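Local coordinates for flagellar motor switch protein FliG (Aquifex aeolicus, PDB 3HJL) that probably forms part of the rotor-mounted switch complex at the base of the flagellar basal body, which sets the direction of flagellar rotation, at residues A134-Q139 / Q173-L178; E107-E112 / L178-L183; R119-L124 / E184-L189. All coordinates share one frame; numbering follows the deposited sequence.

Contact 1 of 3, residues A134-Q139 / Q173-L178; sequences ALFLSQ and QYVKEL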
ATOM      1  N   ALA A 134      19.813  -0.386  16.032  1.00 56.41           N
ATOM      2  CA  ALA A 134      20.215   0.818  16.770  1.00 56.54           C
ATOM      3  C   ALA A 134      19.479   2.054  16.271  1.00 59.05           C
ATOM      4  O   ALA A 134      18.978   2.836  17.068  1.00 62.85           O
ATOM      5  CB  ALA A 134      21.711   1.032  16.647  1.00 43.65           C
ATOM      6  N   LEU A 135      19.442   2.231  14.952  1.00 61.48           N
ATOM      7  CA  LEU A 135      18.716   3.347  14.329  1.00 63.04           C
ATOM      8  C   LEU A 135      17.227   3.336  14.684  1.00 57.86           C
ATOM      9  O   LEU A 135      16.632   4.396  14.894  1.00 69.04           O
ATOM     10  CB  LEU A 135      18.897   3.336  12.795  1.00 60.56           C
ATOM     11  CG  LEU A 135      20.237   3.853  12.265  1.00 58.45           C
ATOM     12  CD1 LEU A 135      20.558   3.284  10.866  1.00 50.60           C
ATOM     13  CD2 LEU A 135      20.221   5.376  12.255  1.00 59.19           C
ATOM     14  N   PHE A 136      16.632   2.144  14.716  1.00 64.58           N
ATOM     15  CA  PHE A 136      15.209   1.962  15.083  1.00 64.93           C
ATOM     16  C   PHE A 136      14.966   2.256  16.573  1.00 58.13           C
ATOM     17  O   PHE A 136      14.057   3.014  16.921  1.00 57.81           O
ATOM     18  CB  PHE A 136      14.768   0.525  14.760  1.00 70.50           C
ATOM     19  CG  PHE A 136      13.286   0.270  14.941  1.00 66.06           C
ATOM     20  CD1 PHE A 136      12.385   0.651  13.967  1.00 71.79           C
ATOM     21  CD2 PHE A 136      12.811  -0.411  16.054  1.00 69.67           C
ATOM     22  CE1 PHE A 136      11.030   0.399  14.113  1.00 73.62           C
ATOM     23  CE2 PHE A 136      11.447  -0.662  16.213  1.00 72.18           C
ATOM     24  CZ  PHE A 136      10.561  -0.264  15.238  1.00 72.17           C
ATOM     25  N   LEU A 137      15.777   1.649  17.441  1.00 60.10           N
ATOM     26  CA  LEU A 137      15.659   1.861  18.881  1.00 58.52           C
ATOM     27  C   LEU A 137      15.965   3.294  19.310  1.00 55.77           C
ATOM     28  O   LEU A 137      15.370   3.768  20.269  1.00 58.60           O
ATOM     29  CB  LEU A 137      16.529   0.872  19.682  1.00 64.29           C
ATOM     30  CG  LEU A 137      16.135  -0.616  19.679  1.00 63.98           C
ATOM     31  CD1 LEU A 137      16.959  -1.372  20.702  1.00 58.58           C
ATOM     32  CD2 LEU A 137      14.669  -0.822  19.961  1.00 71.94           C
ATOM     33  N   SER A 138      16.848   3.991  18.585  1.00 58.57           N
ATOM     34  CA  SER A 138      17.164   5.406  18.881  1.00 60.36           C
ATOM     35  C   SER A 138      15.921   6.313  18.879  1.00 59.32           C
ATOM     36  O   SER A 138      15.910   7.322  19.568  1.00 62.99           O
ATOM     37  CB  SER A 138      18.181   5.981  17.878  1.00 62.91           C
ATOM     38  OG  SER A 138      17.556   6.365  16.652  1.00 61.64           O
ATOM     39  N   GLN A 139      14.898   5.947  18.098  1.00 63.37           N
ATOM     40  CA  GLN A 139      13.662   6.732  17.968  1.00 61.51           C
ATOM     41  C   GLN A 139      12.520   6.321  18.890  1.00 60.69           C
ATOM     42  O   GLN A 139      11.484   6.977  18.888  1.00 67.76           O
ATOM     43  CB  GLN A 139      13.166   6.671  16.510  1.00 63.65           C
ATOM     44  CG  GLN A 139      14.138   7.240  15.493  1.00 64.40           C
ATOM     45  CD  GLN A 139      14.498   8.663  15.793  1.00 61.80           C
ATOM     46  OE1 GLN A 139      13.704   9.580  15.570  1.00 60.92           O
ATOM     47  NE2 GLN A 139      15.692   8.862  16.333  1.00 62.68           N
ATOM     48  N   GLN A 173      12.847   9.512   7.937  1.00 61.97           N
ATOM     49  CA  GLN A 173      12.103   8.798   6.905  1.00 66.33           C
ATOM     50  C   GLN A 173      12.558   7.349   6.744  1.00 60.46           C
ATOM     51  O   GLN A 173      11.742   6.467   6.501  1.00 61.00           O
ATOM     52  CB  GLN A 173      12.180   9.554   5.568  1.00 73.21           C
ATOM     53  CG  GLN A 173      11.413  10.882   5.577  1.00 84.21           C
ATOM     54  CD  GLN A 173       9.886  10.690   5.692  1.00 94.88           C
ATOM     55  OE1 GLN A 173       9.270   9.998   4.873  1.00 95.78           O
ATOM     56  NE2 GLN A 173       9.282  11.302   6.713  1.00 89.40           N
ATOM     57  N   TYR A 174      13.854   7.107   6.900  1.00 61.88           N
ATOM     58  CA  TYR A 174      14.407   5.754   6.833  1.00 56.88           C
ATOM     59  C   TYR A 174      13.833   4.871   7.948  1.00 60.24           C
ATOM     60  O   TYR A 174      13.418   3.747   7.701  1.00 64.86           O
ATOM     61  CB  TYR A 174      15.944   5.809   6.934  1.00 57.02           C
ATOM     62  CG  TYR A 174      16.617   4.457   6.971  1.00 60.09           C
ATOM     63  CD1 TYR A 174      17.063   3.912   8.169  1.00 62.37           C
ATOM     64  CD2 TYR A 174      16.808   3.721   5.806  1.00 69.27           C
ATOM     65  CE1 TYR A 174      17.667   2.668   8.214  1.00 56.71           C
ATOM     66  CE2 TYR A 174      17.419   2.466   5.838  1.00 68.66           C
ATOM     67  CZ  TYR A 174      17.836   1.942   7.050  1.00 62.97           C
ATOM     68  OH  TYR A 174      18.461   0.715   7.088  1.00 66.45           O
ATOM     69  N   VAL A 175      13.803   5.414   9.164  1.00 60.64           N
ATOM     70  CA  VAL A 175      13.311   4.705  10.331  1.00 61.07           C
ATOM     71  C   VAL A 175      11.794   4.498  10.258  1.00 62.14           C
ATOM     72  O   VAL A 175      11.307   3.420  10.590  1.00 61.98           O
ATOM     73  CB  VAL A 175      13.707   5.431  11.643  1.00 59.58           C
ATOM     74  CG1 VAL A 175      12.958   4.829  12.830  1.00 55.27           C
ATOM     75  CG2 VAL A 175      15.228   5.339  11.856  1.00 51.76           C
ATOM     76  N   LYS A 176      11.077   5.531   9.803  1.00 62.59           N
ATOM     77  CA  LYS A 176       9.635   5.460   9.526  1.00 61.09           C
ATOM     78  C   LYS A 176       9.317   4.311   8.574  1.00 57.22           C
ATOM     79  O   LYS A 176       8.452   3.493   8.855  1.00 68.51           O
ATOM     80  CB  LYS A 176       9.142   6.776   8.906  1.00 61.99           C
ATOM     81  CG  LYS A 176       7.610   6.889   8.803  1.00 68.27           C
ATOM     82  CD  LYS A 176       7.184   8.020   7.865  1.00 63.95           C
ATOM     83  CE  LYS A 176       5.690   7.983   7.614  1.00 68.36           C
ATOM     84  NZ  LYS A 176       5.234   9.107   6.755  1.00 77.04           N
ATOM     85  N   GLU A 177      10.046   4.245   7.467  1.00 57.14           N
ATOM     86  CA  GLU A 177       9.894   3.165   6.493  1.00 59.43           C
ATOM     87  C   GLU A 177      10.194   1.789   7.106  1.00 53.08           C
ATOM     88  O   GLU A 177       9.490   0.837   6.832  1.00 63.70           O
ATOM     89  CB  GLU A 177      10.793   3.425   5.273  1.00 58.95           C
ATOM     90  CG  GLU A 177      10.792   2.315   4.193  1.00 68.18           C
ATOM     91  CD  GLU A 177       9.409   2.016   3.632  1.00 67.22           C
ATOM     92  OE1 GLU A 177       8.561   2.923   3.659  1.00 68.31           O
ATOM     93  OE2 GLU A 177       9.190   0.886   3.135  1.00 71.57           O
ATOM     94  N   LEU A 178      11.232   1.718   7.936  1.00 57.72           N
ATOM     95  CA  LEU A 178      11.598   0.494   8.695  1.00 58.11           C
ATOM     96  C   LEU A 178      10.397   0.059   9.585  1.00 58.06           C
ATOM     97  O   LEU A 178      10.013  -1.111   9.621  1.00 54.67           O
ATOM     98  CB  LEU A 178      12.830   0.798   9.585  1.00 66.48           C
ATOM     99  CG  LEU A 178      14.044  -0.122   9.732  1.00 75.39           C
ATOM    100  CD1 LEU A 178      14.679  -0.484   8.378  1.00 66.35           C
ATOM    101  CD2 LEU A 178      15.073   0.582  10.618  1.00 63.21           C
TER

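Contact 2 of 3, residues E107-E112 / L178-L183; sequences EKILKE and LAQILL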
ATOM      1  N   GLU A 107       5.644  10.183  14.027  1.00 68.67           N
ATOM      2  CA  GLU A 107       5.204   9.986  15.412  1.00 67.42           C
ATOM      3  C   GLU A 107       4.039   8.997  15.506  1.00 67.27           C
ATOM      4  O   GLU A 107       4.034   8.127  16.371  1.00 73.23           O
ATOM      5  CB  GLU A 107       4.812  11.321  16.059  1.00 67.81           C
ATOM      6  CG  GLU A 107       4.235  11.184  17.484  1.00 76.49           C
ATOM      7  CD  GLU A 107       4.049  12.518  18.182  1.00 74.31           C
ATOM      8  OE1 GLU A 107       2.891  12.886  18.471  1.00 82.11           O
ATOM      9  OE2 GLU A 107       5.055  13.208  18.426  1.00 86.39           O
ATOM     10  N   LYS A 108       3.065   9.134  14.612  1.00 61.48           N
ATOM     11  CA  LYS A 108       1.910   8.230  14.565  1.00 63.51           C
ATOM     12  C   LYS A 108       2.343   6.769  14.300  1.00 51.76           C
ATOM     13  O   LYS A 108       1.851   5.850  14.927  1.00 64.95           O
ATOM     14  CB  LYS A 108       0.927   8.721  13.493  1.00 69.48           C
ATOM     15  CG  LYS A 108      -0.279   7.816  13.209  1.00 78.97           C
ATOM     16  CD  LYS A 108      -1.262   8.459  12.204  1.00 84.49           C
ATOM     17  CE  LYS A 108      -0.633   8.755  10.820  1.00 93.22           C
ATOM     18  NZ  LYS A 108       0.045   7.575  10.183  1.00 91.79           N
ATOM     19  N   ILE A 109       3.259   6.584  13.364  1.00 58.37           N
ATOM     20  CA  ILE A 109       3.795   5.273  13.042  1.00 57.40           C
ATOM     21  C   ILE A 109       4.514   4.657  14.241  1.00 58.88           C
ATOM     22  O   ILE A 109       4.248   3.506  14.598  1.00 59.29           O
ATOM     23  CB  ILE A 109       4.756   5.348  11.813  1.00 59.04           C
ATOM     24  CG1 ILE A 109       3.982   5.669  10.513  1.00 62.58           C
ATOM     25  CG2 ILE A 109       5.507   4.068  11.636  1.00 52.96           C
ATOM     26  CD1 ILE A 109       2.888   4.667  10.165  1.00 66.81           C
ATOM     27  N   LEU A 110       5.390   5.429  14.882  1.00 68.47           N
ATOM     28  CA  LEU A 110       6.143   4.937  16.039  1.00 67.40           C
ATOM     29  C   LEU A 110       5.251   4.682  17.275  1.00 65.27           C
ATOM     30  O   LEU A 110       5.563   3.816  18.088  1.00 67.05           O
ATOM     31  CB  LEU A 110       7.327   5.866  16.358  1.00 69.72           C
ATOM     32  CG  LEU A 110       8.440   5.989  15.280  1.00 76.19           C
ATOM     33  CD1 LEU A 110       9.525   6.965  15.743  1.00 71.92           C
ATOM     34  CD2 LEU A 110       9.096   4.663  14.893  1.00 56.69           C
ATOM     35  N   LYS A 111       4.125   5.390  17.390  1.00 70.98           N
ATOM     36  CA  LYS A 111       3.130   5.093  18.436  1.00 63.85           C
ATOM     37  C   LYS A 111       2.464   3.723  18.225  1.00 62.89           C
ATOM     38  O   LYS A 111       2.160   3.030  19.192  1.00 67.87           O
ATOM     39  CB  LYS A 111       2.050   6.173  18.508  1.00 73.22           C
ATOM     40  CG  LYS A 111       2.462   7.431  19.251  1.00 77.49           C
ATOM     41  CD  LYS A 111       1.311   8.439  19.271  1.00 82.38           C
ATOM     42  CE  LYS A 111       1.685   9.707  20.032  1.00 91.24           C
ATOM     43  NZ  LYS A 111       0.522  10.632  20.176  1.00 94.67           N
ATOM     44  N   GLU A 112       2.202   3.360  16.968  1.00 59.26           N
ATOM     45  CA  GLU A 112       1.673   2.036  16.640  1.00 65.23           C
ATOM     46  C   GLU A 112       2.676   0.930  16.952  1.00 66.15           C
ATOM     47  O   GLU A 112       2.281  -0.173  17.343  1.00 63.82           O
ATOM     48  CB  GLU A 112       1.262   1.958  15.171  1.00 72.95           C
ATOM     49  CG  GLU A 112       0.077   2.827  14.804  1.00 80.03           C
ATOM     50  CD  GLU A 112      -1.219   2.407  15.499  1.00 90.32           C
ATOM     51  OE1 GLU A 112      -1.554   1.192  15.502  1.00 81.00           O
ATOM     52  OE2 GLU A 112      -1.907   3.307  16.025  1.00 92.52           O
ATOM     53  N   LEU A 178      11.232   1.718   7.936  1.00 57.72           N
ATOM     54  CA  LEU A 178      11.598   0.494   8.695  1.00 58.11           C
ATOM     55  C   LEU A 178      10.397   0.059   9.585  1.00 58.06           C
ATOM     56  O   LEU A 178      10.013  -1.111   9.621  1.00 54.67           O
ATOM     57  CB  LEU A 178      12.830   0.798   9.585  1.00 66.48           C
ATOM     58  CG  LEU A 178      14.044  -0.122   9.732  1.00 75.39           C
ATOM     59  CD1 LEU A 178      14.679  -0.484   8.378  1.00 66.35           C
ATOM     60  CD2 LEU A 178      15.073   0.582  10.618  1.00 63.21           C
ATOM     61  N   ALA A 179       9.784   1.036  10.241  1.00 55.12           N
ATOM     62  CA  ALA A 179       8.679   0.806  11.148  1.00 56.33           C
ATOM     63  C   ALA A 179       7.424   0.342  10.412  1.00 54.70           C
ATOM     64  O   ALA A 179       6.743  -0.566  10.877  1.00 60.93           O
ATOM     65  CB  ALA A 179       8.406   2.080  11.961  1.00 54.04           C
ATOM     66  N   GLN A 180       7.145   0.946   9.257  1.00 54.52           N
ATOM     67  CA  GLN A 180       6.008   0.550   8.422  1.00 61.23           C
ATOM     68  C   GLN A 180       6.156  -0.864   7.832  1.00 60.23           C
ATOM     69  O   GLN A 180       5.175  -1.599   7.739  1.00 71.19           O
ATOM     70  CB  GLN A 180       5.755   1.581   7.312  1.00 54.37           C
ATOM     71  CG  GLN A 180       5.324   2.955   7.840  1.00 56.73           C
ATOM     72  CD  GLN A 180       4.696   3.857   6.782  1.00 60.43           C
ATOM     73  OE1 GLN A 180       5.366   4.696   6.187  1.00 59.58           O
ATOM     74  NE2 GLN A 180       3.416   3.672   6.540  1.00 53.87           N
ATOM     75  N   ILE A 181       7.370  -1.230   7.426  1.00 59.33           N
ATOM     76  CA  ILE A 181       7.670  -2.610   6.974  1.00 57.88           C
ATOM     77  C   ILE A 181       7.488  -3.619   8.120  1.00 57.19           C
ATOM     78  O   ILE A 181       7.058  -4.758   7.893  1.00 63.07           O
ATOM     79  CB  ILE A 181       9.126  -2.736   6.400  1.00 61.28           C
ATOM     80  CG1 ILE A 181       9.252  -1.999   5.057  1.00 60.06           C
ATOM     81  CG2 ILE A 181       9.556  -4.226   6.223  1.00 49.75           C
ATOM     82  CD1 ILE A 181       8.371  -2.557   3.937  1.00 65.36           C
ATOM     83  N   LEU A 182       7.818  -3.193   9.337  1.00 54.45           N
ATOM     84  CA  LEU A 182       7.674  -4.027  10.533  1.00 51.07           C
ATOM     85  C   LEU A 182       6.166  -4.202  10.844  1.00 59.32           C
ATOM     86  O   LEU A 182       5.726  -5.311  11.158  1.00 57.44           O
ATOM     87  CB  LEU A 182       8.450  -3.410  11.726  1.00 59.86           C
ATOM     88  CG  LEU A 182       8.838  -4.348  12.898  1.00 73.91           C
ATOM     89  CD1 LEU A 182      10.024  -3.819  13.725  1.00 60.56           C
ATOM     90  CD2 LEU A 182       7.644  -4.617  13.810  1.00 75.86           C
ATOM     91  N   LEU A 183       5.374  -3.136  10.676  1.00 49.65           N
ATOM     92  CA  LEU A 183       3.914  -3.211  10.893  1.00 58.73           C
ATOM     93  C   LEU A 183       3.208  -4.114   9.881  1.00 56.52           C
ATOM     94  O   LEU A 183       2.300  -4.843  10.234  1.00 60.83           O
ATOM     95  CB  LEU A 183       3.288  -1.808  10.889  1.00 61.17           C
ATOM     96  CG  LEU A 183       3.600  -0.999  12.152  1.00 60.50           C
ATOM     97  CD1 LEU A 183       3.329   0.484  11.947  1.00 58.60           C
ATOM     98  CD2 LEU A 183       2.806  -1.564  13.341  1.00 48.97           C
TER

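Contact 3 of 3, residues R119-L124 / E184-L189; sequences RILASL and EEISSL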
ATOM      1  N   ARG A 119       8.386  -8.490  22.753  1.00 62.63           N
ATOM      2  CA  ARG A 119       8.874  -9.818  22.346  1.00 65.88           C
ATOM      3  C   ARG A 119       8.724 -10.009  20.837  1.00 59.77           C
ATOM      4  O   ARG A 119       9.594 -10.585  20.192  1.00 58.02           O
ATOM      5  CB  ARG A 119       8.118 -10.933  23.084  1.00 66.74           C
ATOM      6  CG  ARG A 119       8.370 -10.975  24.582  1.00 63.84           C
ATOM      7  CD  ARG A 119       7.447 -11.955  25.294  1.00 63.63           C
ATOM      8  NE  ARG A 119       6.114 -11.398  25.554  1.00 61.24           N
ATOM      9  CZ  ARG A 119       5.132 -12.048  26.180  1.00 62.60           C
ATOM     10  NH1 ARG A 119       5.316 -13.279  26.669  1.00 59.69           N
ATOM     11  NH2 ARG A 119       3.959 -11.439  26.368  1.00 61.35           N
ATOM     12  N   ILE A 120       7.612  -9.519  20.290  1.00 64.90           N
ATOM     13  CA  ILE A 120       7.348  -9.573  18.853  1.00 62.10           C
ATOM     14  C   ILE A 120       8.303  -8.650  18.085  1.00 59.15           C
ATOM     15  O   ILE A 120       8.857  -9.048  17.060  1.00 64.13           O
ATOM     16  CB  ILE A 120       5.859  -9.219  18.531  1.00 67.66           C
ATOM     17  CG1 ILE A 120       4.917 -10.289  19.135  1.00 62.04           C
ATOM     18  CG2 ILE A 120       5.652  -9.091  17.007  1.00 63.49           C
ATOM     19  CD1 ILE A 120       3.455  -9.946  19.063  1.00 61.33           C
ATOM     20  N   LEU A 121       8.523  -7.442  18.607  1.00 58.90           N
ATOM     21  CA  LEU A 121       9.460  -6.493  17.997  1.00 54.53           C
ATOM     22  C   LEU A 121      10.904  -7.024  18.053  1.00 54.25           C
ATOM     23  O   LEU A 121      11.618  -6.958  17.060  1.00 61.72           O
ATOM     24  CB  LEU A 121       9.354  -5.112  18.664  1.00 55.77           C
ATOM     25  CG  LEU A 121       7.999  -4.378  18.555  1.00 55.46           C
ATOM     26  CD1 LEU A 121       7.971  -3.099  19.354  1.00 49.85           C
ATOM     27  CD2 LEU A 121       7.643  -4.077  17.137  1.00 50.64           C
ATOM     28  N   ALA A 122      11.315  -7.561  19.207  1.00 60.53           N
ATOM     29  CA  ALA A 122      12.648  -8.178  19.365  1.00 53.44           C
ATOM     30  C   ALA A 122      12.850  -9.324  18.378  1.00 53.93           C
ATOM     31  O   ALA A 122      13.878  -9.398  17.708  1.00 60.00           O
ATOM     32  CB  ALA A 122      12.840  -8.683  20.801  1.00 57.74           C
ATOM     33  N   SER A 123      11.833 -10.178  18.259  1.00 57.87           N
ATOM     34  CA  SER A 123      11.838 -11.313  17.321  1.00 58.24           C
ATOM     35  C   SER A 123      11.989 -10.885  15.862  1.00 59.52           C
ATOM     36  O   SER A 123      12.782 -11.463  15.128  1.00 66.23           O
ATOM     37  CB  SER A 123      10.554 -12.126  17.483  1.00 64.60           C
ATOM     38  OG  SER A 123      10.580 -13.277  16.665  1.00 80.06           O
ATOM     39  N   LEU A 124      11.229  -9.872  15.451  1.00 61.22           N
ATOM     40  CA  LEU A 124      11.340  -9.308  14.088  1.00 62.92           C
ATOM     41  C   LEU A 124      12.642  -8.545  13.821  1.00 56.56           C
ATOM     42  O   LEU A 124      13.024  -8.372  12.664  1.00 59.99           O
ATOM     43  CB  LEU A 124      10.162  -8.361  13.789  1.00 61.01           C
ATOM     44  CG  LEU A 124       8.781  -8.992  13.611  1.00 65.55           C
ATOM     45  CD1 LEU A 124       7.745  -7.912  13.478  1.00 69.60           C
ATOM     46  CD2 LEU A 124       8.742  -9.910  12.388  1.00 70.69           C
ATOM     47  N   GLU A 184       3.628  -4.035   8.627  1.00 63.66           N
ATOM     48  CA  GLU A 184       3.154  -4.927   7.561  1.00 62.67           C
ATOM     49  C   GLU A 184       3.559  -6.394   7.761  1.00 58.18           C
ATOM     50  O   GLU A 184       2.818  -7.301   7.393  1.00 62.25           O
ATOM     51  CB  GLU A 184       3.697  -4.450   6.212  1.00 59.22           C
ATOM     52  CG  GLU A 184       3.046  -3.167   5.755  1.00 65.60           C
ATOM     53  CD  GLU A 184       3.722  -2.522   4.554  1.00 66.81           C
ATOM     54  OE1 GLU A 184       4.939  -2.732   4.315  1.00 63.43           O
ATOM     55  OE2 GLU A 184       3.018  -1.777   3.855  1.00 70.38           O
ATOM     56  N   GLU A 185       4.754  -6.613   8.299  1.00 55.67           N
ATOM     57  CA  GLU A 185       5.227  -7.955   8.617  1.00 55.53           C
ATOM     58  C   GLU A 185       4.407  -8.581   9.760  1.00 54.71           C
ATOM     59  O   GLU A 185       4.148  -9.777   9.759  1.00 67.44           O
ATOM     60  CB  GLU A 185       6.715  -7.905   8.995  1.00 54.30           C
ATOM     61  CG  GLU A 185       7.379  -9.272   9.186  1.00 69.43           C
ATOM     62  CD  GLU A 185       7.226 -10.187   7.972  1.00 76.86           C
ATOM     63  OE1 GLU A 185       7.323  -9.683   6.827  1.00 84.26           O
ATOM     64  OE2 GLU A 185       6.999 -11.402   8.168  1.00 80.72           O
ATOM     65  N   ILE A 186       4.026  -7.760  10.729  1.00 58.58           N
ATOM     66  CA  ILE A 186       3.179  -8.184  11.847  1.00 57.52           C
ATOM     67  C   ILE A 186       1.788  -8.541  11.329  1.00 51.75           C
ATOM     68  O   ILE A 186       1.192  -9.537  11.741  1.00 56.51           O
ATOM     69  CB  ILE A 186       3.077  -7.050  12.923  1.00 62.47           C
ATOM     70  CG1 ILE A 186       4.420  -6.890  13.638  1.00 62.44           C
ATOM     71  CG2 ILE A 186       1.981  -7.359  13.948  1.00 58.14           C
ATOM     72  CD1 ILE A 186       4.579  -5.589  14.377  1.00 59.53           C
ATOM     73  N   SER A 187       1.273  -7.709  10.432  1.00 55.01           N
ATOM     74  CA  SER A 187      -0.014  -7.949   9.764  1.00 57.89           C
ATOM     75  C   SER A 187       0.026  -9.225   8.906  1.00 58.38           C
ATOM     76  O   SER A 187      -0.953  -9.973   8.840  1.00 70.18           O
ATOM     77  CB  SER A 187      -0.364  -6.723   8.903  1.00 62.70           C
ATOM     78  OG  SER A 187      -1.593  -6.892   8.237  1.00 74.85           O
ATOM     79  N   SER A 188       1.177  -9.481   8.288  1.00 61.70           N
ATOM     80  CA  SER A 188       1.398 -10.689   7.466  1.00 58.55           C
ATOM     81  C   SER A 188       1.517 -11.959   8.308  1.00 49.43           C
ATOM     82  O   SER A 188       1.028 -13.008   7.907  1.00 56.52           O
ATOM     83  CB  SER A 188       2.660 -10.519   6.605  1.00 61.50           C
ATOM     84  OG  SER A 188       3.083 -11.745   6.056  1.00 63.60           O
ATOM     85  N   LEU A 189       2.215 -11.868   9.438  1.00 50.84           N
ATOM     86  CA  LEU A 189       2.307 -12.976  10.389  1.00 54.17           C
ATOM     87  C   LEU A 189       0.945 -13.304  11.020  1.00 60.48           C
ATOM     88  O   LEU A 189       0.661 -14.466  11.298  1.00 64.60           O
ATOM     89  CB  LEU A 189       3.323 -12.663  11.492  1.00 60.10           C
ATOM     90  CG  LEU A 189       4.806 -12.710  11.084  1.00 75.06           C
ATOM     91  CD1 LEU A 189       5.700 -12.062  12.151  1.00 71.24           C
ATOM     92  CD2 LEU A 189       5.248 -14.139  10.805  1.00 62.03           C
TER

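Contact 1 of 3, residues A134-Q139 / Q173-L178
The carbonyl O of L135 meets groups from both segments. The hydroxyl of S138 donates to it, with OG 2.8 Å from L135 O. This donor stands above the carbonyl plane, 40° out of it. From the other segment CG2 of V175 comes to 3.5 Å from L135 O, a van der Waals contact. S138 OG is itself an acceptor: Q139 NE2 donates to it over 3.1 Å, almost straight at 174°. The bent chain of Q139 is thus tied back to its own segment by its amide, while its CH2 groups face V175.

V175 has the largest share of the contact. Each of its methyls has its own partners. CG1, anti to the backbone N (chi1 169°), lies 3.8 Å from Q139 CG and also approaches the F136 ring obliquely. CG2 goes to L135. Next to the valine, L135 CD1 meets Y174 CE1 at 4.0 Å, and the two side chains cross at about a right angle. L178 CD2 reaches F136 CB at 4.2 Å. The centre is buried around F136 and V175, whereas Y174 lies at the exposed margin.

V170, in the loop before helix 172-193, touches both Q139 and V175. I113 of helix 93-114 packs on F136. The contact joins the C-terminal part of helix 130-137 to the start of helix 172-193 within the FliG middle domain. It lies close to the EHPQR-motif of that domain: A134 touches R163, the arginine of the motif.

Contact 2 of 3, residues E107-E112 / L178-L183
I109 faces helix 172-193 and can be followed outward from CB. At CB the side chain forks. CG2, anti to the backbone N, runs to the methyl of A179, with I109 CG2 3.5 Å from A179 CB. I109 CG2 also touches Q180 CG and, more loosely, L183 CD1. The other branch, CG1, passes Q180 CG at 4.0 Å. At its tip I109 CD1 lies 3.8 Å from Q180 CG and equally near the amide nitrogen NE2. These are van der Waals contacts, made as the glutamine chain, extended beyond CG, crosses the isoleucine at about a right angle.

A second residue of helix 93-114 reaches the same alanine. The CA–CB bond of L110 points away from helix 172-193, yet its CD2 comes back to 4.0 Å from A179 CB. The alanine methyl therefore touches two branched side chains. One turn on, L183 CD1 lies 4.1 Å from E112 CB and also meets the carbonyl O of I109. The carboxylate of E112 is engaged by K115, in a salt bridge through OE2.

An alanine in place of I109 would probably leave a gap beside A179 and deprive the aliphatic part of Q180 of its partner, freeing that side chain to turn.

The short helix segments run in the same general sense, 41° apart, and their axes come within 9.6 Å. I113, further along helix 93-114, touches A179, L182 and L183. L182 in turn meets L121, L124 and L125 of helix 118-125, and F136 of helix 130-137 also touches A179. Helix 172-193 thus packs against helix 93-114 along one flank and against helices 118-125 and 130-137 beside it.

Contact 3 of 3, residues R119-L124 / E184-L189
L124 overlaps three side chains of helix 172-193, and its two methyls divide the work. CD1 lies against I186, 3.5 Å from I186 CG1 and 4.0 Å from I186 CD1. The two side chains cross there at about a right angle. CD2 is shared between E185 and L189. L124 CD2 is 3.5 Å from E185 CG, so the aliphatic part of the glutamate serves as an apolar surface. L124 CD2 is also 3.7 Å from L189 CD1, where the two leucines slide past each other in opposite directions.

Torsions explain how E185 and I186 reach the leucine. In E185, CG is anti to the backbone N (chi1 -173°), which places that methylene against L124 CD2. In I186 the CA–CB bond does not aim at the other helix. CG1 is anti to the carbonyl carbon (chi1 -70°), which sets it against L124 CD1.

The far end of the same branch reaches another leucine. I186 CD1 is 4.4 Å from L121 CD2, a loose touch. I120 adds a further loose contact: its CG2 is 4.2 Å from I186 CG1. I120 is exposed, and the contact lies at the surface of the chain.

The short segments cross at 104°, nearly perpendicular, and their axes stay 11.5 Å apart. The long side chains span this distance, and the touching atoms are all carbons, those of E185 included. V116, in the loop before helix 118-125, packs on L121 and I186. The contact is a steep helix-helix crossing within the FliG middle domain, in which helix 118-125 lies across the later part of helix 172-193, as part of an all-helical armadillo-like fold.

In the fold
From the N terminus, helix 93-114 supplies the first segment of contact 2, helix 118-125 that of contact 3 and helix 130-137 that of contact 1. All three return to helix 172-193. Along that helix the order is contact 1, then 2, then 3. Contact 1 closes the shortest loop, which lies within the loops of both others. Contacts 2 and 3 cross, because their segments alternate along the chain. Contacts 1 and 2 share L178 and touch where F136 meets A179 and L182. L182 also joins contact 2 to L121 and L124 of contact 3. Contact 2 ties helix 93-114, overlapping the N-terminal range, to helix 172-193; contacts 1 and 3 stay within the middle domain.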